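Local coordinates for protein CDP-glucose-4,6-dehydratase (Yersinia pseudotuberculosis, PDB 1RKX) that catalyses the 4,6-dehydration of CDP-D-glucose as an NAD-dependent lyase of the extended short-chain dehydrogenase/reductase family, at residues 129-134 against 162-167. Numbering follows the deposited sequence.
With NAD (nicotinamide-adenine-dinucleotide), chain G.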
loop_
_atom_site.group_PDB
_atom_site.type_symbol
_atom_site.label_atom_id
_atom_site.label_comp_id
_atom_site.label_asym_id
_atom_site.label_seq_id
_atom_site.Cartn_x
_atom_site.Cartn_y
_atom_site.Cartn_z
ATOM N N ASN C 129 5.138 -25.214 6.442
ATOM C CA ASN C 129 6.209 -25.029 5.486
ATOM C C ASN C 129 7.128 -23.885 5.894
ATOM O O ASN C 129 6.720 -22.727 5.928
ATOM C CB ASN C 129 5.615 -24.769 4.098
ATOM C CG ASN C 129 6.666 -24.385 3.087
ATOM O OD1 ASN C 129 7.835 -24.741 3.232
ATOM N ND2 ASN C 129 6.255 -23.668 2.044
ATOM N N ILE C 130 8.370 -24.227 6.206
ATOM C CA ILE C 130 9.368 -23.244 6.600
ATOM C C ILE C 130 9.936 -22.569 5.355
ATOM O O ILE C 130 10.555 -23.216 4.501
ATOM C CB ILE C 130 10.542 -23.894 7.376
ATOM C CG1 ILE C 130 10.102 -24.258 8.795
ATOM C CG2 ILE C 130 11.727 -22.937 7.444
ATOM C CD1 ILE C 130 9.020 -25.312 8.856
ATOM N N THR C 131 9.715 -21.266 5.246
ATOM C CA THR C 131 10.244 -20.531 4.108
ATOM C C THR C 131 11.434 -19.723 4.616
ATOM O O THR C 131 12.513 -20.287 4.823
ATOM C CB THR C 131 9.150 -19.632 3.469
ATOM O OG1 THR C 131 8.621 -18.724 4.440
ATOM C CG2 THR C 131 8.024 -20.502 2.927
ATOM N N SER C 132 11.254 -18.427 4.859
ATOM C CA SER C 132 12.361 -17.612 5.352
ATOM C C SER C 132 11.916 -16.199 5.669
ATOM O O SER C 132 10.902 -15.745 5.164
ATOM C CB SER C 132 13.478 -17.546 4.304
ATOM O OG SER C 132 14.526 -16.682 4.727
ATOM N N ASP C 133 12.670 -15.511 6.520
ATOM C CA ASP C 133 12.345 -14.128 6.830
ATOM C C ASP C 133 12.680 -13.315 5.569
ATOM O O ASP C 133 12.189 -12.199 5.386
ATOM C CB ASP C 133 13.157 -13.631 8.041
ATOM C CG ASP C 133 14.657 -13.673 7.807
ATOM O OD1 ASP C 133 15.145 -14.692 7.269
ATOM O OD2 ASP C 133 15.350 -12.691 8.175
ATOM N N LYS C 134 13.484 -13.902 4.683
ATOM C CA LYS C 134 13.889 -13.239 3.440
ATOM C C LYS C 134 12.901 -13.389 2.276
ATOM O O LYS C 134 13.209 -13.008 1.150
ATOM C CB LYS C 134 15.263 -13.756 2.993
ATOM C CG LYS C 134 16.351 -13.623 4.049
ATOM C CD LYS C 134 16.487 -12.187 4.521
ATOM C CE LYS C 134 17.507 -12.065 5.649
ATOM N NZ LYS C 134 18.883 -12.437 5.203
ATOM N N GLY C 162 10.480 -16.567 -1.662
ATOM C CA GLY C 162 9.312 -15.771 -1.999
ATOM C C GLY C 162 8.438 -16.632 -2.911
ATOM O O GLY C 162 7.212 -16.651 -2.787
ATOM N N CYS C 163 9.068 -17.354 -3.835
ATOM C CA CYS C 163 8.330 -18.241 -4.735
ATOM C C CYS C 163 7.668 -19.377 -3.949
ATOM O O CYS C 163 6.534 -19.753 -4.251
ATOM C CB CYS C 163 9.255 -18.835 -5.802
ATOM S SG CYS C 163 9.678 -17.678 -7.154
ATOM N N ALA C 164 8.379 -19.923 -2.961
ATOM C CA ALA C 164 7.834 -21.020 -2.147
ATOM C C ALA C 164 6.566 -20.557 -1.436
ATOM O O ALA C 164 5.623 -21.339 -1.258
ATOM C CB ALA C 164 8.872 -21.500 -1.129
ATOM N N GLU C 165 6.541 -19.284 -1.044
ATOM C CA GLU C 165 5.365 -18.714 -0.388
ATOM C C GLU C 165 4.214 -18.690 -1.392
ATOM O O GLU C 165 3.101 -19.101 -1.076
ATOM C CB GLU C 165 5.654 -17.289 0.110
ATOM C CG GLU C 165 6.425 -17.205 1.429
ATOM C CD GLU C 165 5.583 -17.592 2.647
ATOM O OE1 GLU C 165 4.345 -17.661 2.532
ATOM O OE2 GLU C 165 6.169 -17.809 3.726
ATOM N N LEU C 166 4.480 -18.206 -2.605
ATOM C CA LEU C 166 3.446 -18.171 -3.632
ATOM C C LEU C 166 2.913 -19.581 -3.905
ATOM O O LEU C 166 1.699 -19.788 -3.949
ATOM C CB LEU C 166 3.993 -17.560 -4.931
ATOM C CG LEU C 166 3.687 -16.074 -5.153
ATOM C CD1 LEU C 166 4.359 -15.225 -4.076
ATOM C CD2 LEU C 166 4.160 -15.656 -6.544
ATOM N N VAL C 167 3.819 -20.538 -4.082
ATOM C CA VAL C 167 3.433 -21.928 -4.346
ATOM C C VAL C 167 2.496 -22.457 -3.260
ATOM O O VAL C 167 1.463 -23.057 -3.561
ATOM C CB VAL C 167 4.675 -22.859 -4.411
ATOM C CG1 VAL C 167 4.245 -24.336 -4.345
ATOM C CG2 VAL C 167 5.452 -22.598 -5.702
HETATM P PA NAD G . 20.767 -26.604 7.284
HETATM O O1A NAD G . 21.634 -26.486 6.092
HETATM O O2A NAD G . 21.423 -26.979 8.565
HETATM O O5B NAD G . 19.579 -27.654 7.016
HETATM C C5B NAD G . 19.064 -27.800 5.671
HETATM C C4B NAD G . 18.410 -29.169 5.482
HETATM O O4B NAD G . 17.992 -29.127 4.098
HETATM C C3B NAD G . 19.398 -30.321 5.585
HETATM O O3B NAD G . 18.810 -31.305 6.459
HETATM C C2B NAD G . 19.546 -30.766 4.142
HETATM O O2B NAD G . 19.929 -32.163 4.004
HETATM C C1B NAD G . 18.195 -30.412 3.576
HETATM N N9A NAD G . 18.201 -30.335 2.124
HETATM C C8A NAD G . 18.783 -29.379 1.334
HETATM N N7A NAD G . 18.622 -29.596 0.031
HETATM C C5A NAD G . 17.892 -30.768 -0.021
HETATM C C6A NAD G . 17.407 -31.522 -1.112
HETATM N N6A NAD G . 17.565 -31.237 -2.388
HETATM N N1A NAD G . 16.703 -32.663 -0.829
HETATM C C2A NAD G . 16.522 -32.991 0.492
HETATM N N3A NAD G . 16.924 -32.371 1.581
HETATM C C4A NAD G . 17.617 -31.245 1.258
HETATM O O3 NAD G . 19.980 -25.267 7.447
HETATM P PN NAD G . 18.907 -24.783 8.584
HETATM O O1N NAD G . 19.556 -23.639 9.231
HETATM O O2N NAD G . 18.659 -25.921 9.505
HETATM O O5D NAD G . 17.675 -24.298 7.717
HETATM C C5D NAD G . 16.438 -24.997 7.896
HETATM C C4D NAD G . 15.353 -24.352 7.057
HETATM O O4D NAD G . 15.172 -23.019 7.639
HETATM C C3D NAD G . 15.624 -24.086 5.576
HETATM O O3D NAD G . 14.366 -24.127 4.874
HETATM C C2D NAD G . 16.194 -22.674 5.602
HETATM O O2D NAD G . 16.068 -22.056 4.310
HETATM C C1D NAD G . 15.316 -22.032 6.643
HETATM N N1N NAD G . 15.911 -20.820 7.195
HETATM C C2N NAD G . 16.963 -20.847 8.127
HETATM C C3N NAD G . 17.487 -19.584 8.736
HETATM C C7N NAD G . 18.553 -19.704 9.747
HETATM O O7N NAD G . 18.958 -18.648 10.257
HETATM N N7N NAD G . 19.089 -20.881 10.129
HETATM C C4N NAD G . 16.968 -18.261 8.219
HETATM C C5N NAD G . 15.874 -18.415 7.212
HETATM C C6N NAD G . 15.401 -19.558 6.762
#
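Thr131 and Glu165 carry the polar side of this contact, a worked example of how an extended SDR enzyme joins the loop just after a strand of the parallel sheet to a helix of the fold. The hydroxyl OG1 of Thr131 donates to OE2 of Glu165 over 2.7 Å, meeting the carboxylate on its anti side and 19° out of its plane. Glu165 gets there by bending at chi2 (-73°), which brings its chain across that of Thr131 at about a right angle. Both carboxylate oxygens of this buried group are occupied: OE2 also forms a salt bridge with Arg192, and OE1 is hydrogen-bonded to the hydroxyl of Thr190, both from strand 187-192. Such a setting would probably favour the charged form of the acid.

Nonpolar contact is modest. The methyl CG2 of Thr131 lies 4.3 Å from CB of Ala164. It also lies beside the bonded oxygen OE2, so OG1 bonds to Glu165 while the methyl meets both Ala164 and Glu165.

Facing the cofactor, Ser132 places OG 3.3 Å from C5N of the nicotinamide ring, while Ile130 sets CG2 3.5 Å from the ribose O4D. Ser132 OG accepts from Lys134 N at 3.0 Å, closing an ST turn. Lys161, which binds NAD, also reaches the carbonyl of Thr131.

Strand 126-130 of the parallel sheet, the loop after it and helix 156-175 together place Ser132 against the nicotinamide ring, with Tyr157 hydrogen-bonded to Ser132 and Lys161 to NAD, consistent with the Ser/Thr-Tyr-Lys active-site motif of the SDR family and its Rossmann fold.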